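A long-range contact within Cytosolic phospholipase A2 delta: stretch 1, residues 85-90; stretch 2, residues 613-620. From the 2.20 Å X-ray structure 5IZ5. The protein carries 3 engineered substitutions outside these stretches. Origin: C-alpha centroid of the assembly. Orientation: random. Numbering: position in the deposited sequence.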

ATOM      1  N   GLN B  85     -21.593 -12.924  13.606  1.00 52.21           N
ATOM      2  CA  GLN B  85     -22.180 -12.355  12.388  1.00 50.67           C
ATOM      3  C   GLN B  85     -21.895 -13.295  11.223  1.00 51.15           C
ATOM      4  O   GLN B  85     -20.745 -13.488  10.833  1.00 51.15           O
ATOM      5  N   SER B  86     -22.952 -13.885  10.673  1.00 50.85           N
ATOM      6  CA  SER B  86     -22.825 -14.889   9.609  1.00 51.50           C
ATOM      7  C   SER B  86     -22.210 -14.346   8.312  1.00 49.31           C
ATOM      8  O   SER B  86     -21.639 -15.102   7.537  1.00 50.03           O
ATOM      9  N   GLN B  87     -22.326 -13.042   8.082  1.00 49.10           N
ATOM     10  CA  GLN B  87     -21.821 -12.414   6.858  1.00 48.92           C
ATOM     11  C   GLN B  87     -20.313 -12.112   6.839  1.00 46.83           C
ATOM     12  O   GLN B  87     -19.783 -11.657   5.805  1.00 48.20           O
ATOM     13  N   VAL B  88     -19.616 -12.341   7.953  1.00 44.14           N
ATOM     14  CA  VAL B  88     -18.162 -12.177   7.957  1.00 45.03           C
ATOM     15  C   VAL B  88     -17.469 -13.511   8.151  1.00 44.35           C
ATOM     16  O   VAL B  88     -18.069 -14.480   8.608  1.00 42.99           O
ATOM     17  N   LYS B  89     -16.200 -13.554   7.767  1.00 45.93           N
ATOM     18  CA  LYS B  89     -15.372 -14.716   8.026  1.00 48.07           C
ATOM     19  C   LYS B  89     -14.951 -14.712   9.490  1.00 48.08           C
ATOM     20  O   LYS B  89     -14.375 -13.744   9.981  1.00 49.03           O
ATOM     21  N   ASN B  90     -15.259 -15.805  10.173  1.00 47.08           N
ATOM     22  CA  ASN B  90     -14.992 -15.940  11.595  1.00 46.57           C
ATOM     23  C   ASN B  90     -14.042 -17.100  11.823  1.00 47.46           C
ATOM     24  O   ASN B  90     -14.393 -18.256  11.566  1.00 47.32           O
ATOM     25  N   LEU B 613     -11.422  -3.458   9.979  1.00 37.80           N
ATOM     26  CA  LEU B 613     -12.390  -3.991   9.026  1.00 38.20           C
ATOM     27  C   LEU B 613     -12.244  -5.500   8.959  1.00 37.85           C
ATOM     28  O   LEU B 613     -11.158  -6.042   9.210  1.00 37.53           O
ATOM     29  N   GLN B 614     -13.336  -6.180   8.616  1.00 38.63           N
ATOM     30  CA  GLN B 614     -13.353  -7.633   8.606  1.00 39.10           C
ATOM     31  C   GLN B 614     -13.669  -8.194   7.222  1.00 40.92           C
ATOM     32  O   GLN B 614     -14.238  -7.509   6.378  1.00 40.89           O
ATOM     33  N   LEU B 615     -13.288  -9.446   6.992  1.00 43.04           N
ATOM     34  CA  LEU B 615     -13.492 -10.075   5.693  1.00 45.11           C
ATOM     35  C   LEU B 615     -14.898 -10.638   5.586  1.00 45.91           C
ATOM     36  O   LEU B 615     -15.387 -11.271   6.514  1.00 47.12           O
ATOM     37  N   HIS B 616     -15.519 -10.447   4.427  1.00 46.95           N
ATOM     38  CA  HIS B 616     -16.856 -10.972   4.154  1.00 46.14           C
ATOM     39  C   HIS B 616     -16.795 -12.498   4.100  1.00 46.07           C
ATOM     40  O   HIS B 616     -15.764 -13.071   3.749  1.00 44.30           O
ATOM     41  N   GLN B 617     -17.890 -13.156   4.464  1.00 46.94           N
ATOM     42  CA  GLN B 617     -17.946 -14.627   4.485  1.00 49.87           C
ATOM     43  C   GLN B 617     -17.555 -15.261   3.148  1.00 50.58           C
ATOM     44  O   GLN B 617     -16.906 -16.304   3.114  1.00 50.24           O
ATOM     45  N   ASP B 618     -17.912 -14.631   2.039  1.00 52.48           N
ATOM     46  CA  ASP B 618     -17.535 -15.195   0.749  1.00 55.16           C
ATOM     47  C   ASP B 618     -16.570 -14.292  -0.025  1.00 52.86           C
ATOM     48  O   ASP B 618     -16.575 -14.266  -1.255  1.00 53.73           O
ATOM     49  N   TYR B 619     -15.702 -13.598   0.715  1.00 49.96           N
ATOM     50  CA  TYR B 619     -14.641 -12.776   0.113  1.00 49.55           C
ATOM     51  C   TYR B 619     -13.827 -13.542  -0.949  1.00 51.88           C
ATOM     52  O   TYR B 619     -13.468 -12.976  -1.981  1.00 51.93           O
ATOM     53  N   CYS B 620     -13.541 -14.817  -0.699  1.00 52.11           N
ATOM     54  CA  CYS B 620     -12.730 -15.623  -1.632  1.00 55.81           C
ATOM     55  C   CYS B 620     -13.297 -15.754  -3.029  1.00 55.68           C
ATOM     56  O   CYS B 620     -12.549 -15.728  -4.002  1.00 57.95           O
TER

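Two backbone hydrogen bonds clamp these distant segments together around a single beta bridge between Val88 and His616. Lys89 N donates to Leu615 O at 2.7 Å and is nearly linear; Gln617 N donates to Gln87 O at 2.8 Å. The same carbonyl, Gln87 O, lies over one face of the His616 ring and receives a CA-H...O contact from His616 CA at 3.4 Å. Within the turn from His616 to Tyr619, His616 ND1 accepts from Asp618 N at 3.3 Å, a role open to histidine (chi1 t) because a ring nitrogen can act as acceptor.

Gln617 adds side-chain polarity to this backbone pairing. With chi1 t and chi2 p, its amide makes a weak hydrogen bond from Gln617 NE2 to Val88 O (2.9 Å), and Gln617 NE2 also donates to water 1 (3.0 Å). That water accepts from Asn90 N at 3.1 Å as well, so it bridges the two stretches. A glutamine suits this place because its primary amide has two hydrogens to give, while its aliphatic portion can pack: Gln617 CB lies 3.5 Å from Ser86 O.

Lys89 is the residue most covered by the partner stretch. Its CA-to-CB bond points sideways, and the chain has chi1 off-well at -137° and chi2 p. Lysine's long aliphatic chain suits this place: Lys89 CB lies 4.3 Å from Leu615 CB and Lys89 CG 4.0 Å from CE1 of Tyr619 (chi1 p), while Lys89 CE makes a tight, non-hydrogen-bonded approach to Gln617 OE1 at 3.0 Å.

Val88 (m) points away overall, yet its compact branched side chain still meets Gln614, with Val88 CG2 3.7 Å from Gln614 OE1. Gln614 (m, then t) points toward Val88's stretch, and its amide is satisfied elsewhere in the structure. Gln87 (m, m) brings NE2 to 3.9 Å from His616 NE2, which is buried without a polar partner.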

ATOM      1  CB  GLN B  85     -21.604 -10.959  12.124  1.00 50.55           C
ATOM      2  CG  GLN B  85     -22.013 -10.288  10.824  1.00 50.20           C
ATOM      3  CD  GLN B  85     -23.506 -10.322  10.577  1.00 50.92           C
ATOM      4  OE1 GLN B  85     -23.983 -11.070   9.729  1.00 48.86           O
ATOM      5  NE2 GLN B  85     -24.251  -9.512  11.317  1.00 50.38           N
ATOM      6  CB  SER B  86     -24.197 -15.504   9.298  1.00 52.72           C
ATOM      7  OG  SER B  86     -25.105 -14.518   8.822  1.00 52.02           O
ATOM      8  CB  GLN B  87     -22.571 -11.115   6.604  1.00 50.72           C
ATOM      9  CG  GLN B  87     -24.038 -11.269   6.255  1.00 52.70           C
ATOM     10  CD  GLN B  87     -24.286 -12.280   5.149  1.00 54.31           C
ATOM     11  OE1 GLN B  87     -24.467 -13.461   5.431  1.00 56.19           O
ATOM     12  NE2 GLN B  87     -24.287 -11.834   3.896  1.00 56.08           N
ATOM     13  CB  VAL B  88     -17.646 -11.156   9.012  1.00 45.10           C
ATOM     14  CG1 VAL B  88     -18.266  -9.795   8.785  1.00 43.88           C
ATOM     15  CG2 VAL B  88     -17.890 -11.619  10.439  1.00 45.49           C
ATOM     16  CB  LYS B  89     -14.158 -14.755   7.108  1.00 50.44           C
ATOM     17  CG  LYS B  89     -13.880 -16.139   6.553  1.00 54.84           C
ATOM     18  CD  LYS B  89     -14.939 -16.622   5.567  1.00 55.37           C
ATOM     19  CE  LYS B  89     -15.070 -18.136   5.544  1.00 56.48           C
ATOM     20  NZ  LYS B  89     -13.819 -18.927   5.629  1.00 59.42           N
ATOM     21  CB  ASN B  90     -16.291 -16.187  12.348  1.00 45.20           C
ATOM     22  CG  ASN B  90     -17.211 -14.987  12.325  1.00 46.36           C
ATOM     23  OD1 ASN B  90     -16.868 -13.923  12.843  1.00 45.73           O
ATOM     24  ND2 ASN B  90     -18.385 -15.148  11.718  1.00 46.47           N
ATOM     25  CB  LEU B 613     -12.182  -3.378   7.640  1.00 39.70           C
ATOM     26  CG  LEU B 613     -12.436  -1.872   7.559  1.00 39.04           C
ATOM     27  CD1 LEU B 613     -11.922  -1.310   6.243  1.00 39.85           C
ATOM     28  CD2 LEU B 613     -13.916  -1.562   7.753  1.00 39.48           C
ATOM     29  CB  GLN B 614     -14.351  -8.130   9.645  1.00 39.02           C
ATOM     30  CG  GLN B 614     -14.161  -7.469  11.012  1.00 40.80           C
ATOM     31  CD  GLN B 614     -15.036  -8.052  12.100  1.00 41.22           C
ATOM     32  OE1 GLN B 614     -16.001  -8.760  11.818  1.00 43.02           O
ATOM     33  NE2 GLN B 614     -14.697  -7.761  13.358  1.00 40.75           N
ATOM     34  CB  LEU B 615     -12.464 -11.186   5.443  1.00 48.02           C
ATOM     35  CG  LEU B 615     -11.015 -10.792   5.131  1.00 49.47           C
ATOM     36  CD1 LEU B 615     -10.954  -9.778   3.997  1.00 50.41           C
ATOM     37  CD2 LEU B 615     -10.289 -10.263   6.360  1.00 52.49           C
ATOM     38  CB  HIS B 616     -17.375 -10.415   2.824  1.00 46.93           C
ATOM     39  CG  HIS B 616     -18.850 -10.562   2.636  1.00 46.85           C
ATOM     40  ND1 HIS B 616     -19.440 -11.741   2.240  1.00 47.71           N
ATOM     41  CD2 HIS B 616     -19.857  -9.674   2.782  1.00 46.21           C
ATOM     42  CE1 HIS B 616     -20.746 -11.580   2.166  1.00 46.84           C
ATOM     43  NE2 HIS B 616     -21.024 -10.330   2.482  1.00 46.56           N
ATOM     44  CB  GLN B 617     -19.340 -15.099   4.907  1.00 51.05           C
ATOM     45  CG  GLN B 617     -19.561 -16.609   4.909  1.00 53.36           C
ATOM     46  CD  GLN B 617     -18.591 -17.385   5.789  1.00 55.15           C
ATOM     47  OE1 GLN B 617     -18.057 -18.402   5.362  1.00 59.82           O
ATOM     48  NE2 GLN B 617     -18.371 -16.925   7.016  1.00 54.57           N
ATOM     49  CB  ASP B 618     -18.747 -15.681  -0.084  1.00 58.95           C
ATOM     50  CG  ASP B 618     -19.978 -14.839   0.104  1.00 60.33           C
ATOM     51  OD1 ASP B 618     -20.919 -15.248   0.824  1.00 56.41           O
ATOM     52  OD2 ASP B 618     -19.996 -13.762  -0.500  1.00 65.31           O
ATOM     53  CB  TYR B 619     -13.696 -12.196   1.184  1.00 47.78           C
ATOM     54  CG  TYR B 619     -12.666 -13.168   1.710  1.00 46.48           C
ATOM     55  CD1 TYR B 619     -13.015 -14.169   2.610  1.00 47.77           C
ATOM     56  CD2 TYR B 619     -11.338 -13.074   1.324  1.00 47.44           C
ATOM     57  CE1 TYR B 619     -12.069 -15.055   3.098  1.00 49.39           C
ATOM     58  CE2 TYR B 619     -10.383 -13.950   1.805  1.00 47.86           C
ATOM     59  CZ  TYR B 619     -10.753 -14.940   2.691  1.00 48.98           C
ATOM     60  OH  TYR B 619      -9.806 -15.812   3.175  1.00 50.31           O
ATOM     61  CB  CYS B 620     -12.510 -17.034  -1.104  1.00 57.88           C
ATOM     62  SG  CYS B 620     -11.013 -17.199  -0.150  1.00 62.88           S
TER
HETATM   63  O   HOH W   1     -16.599 -18.295   9.020  1.00 47.24           O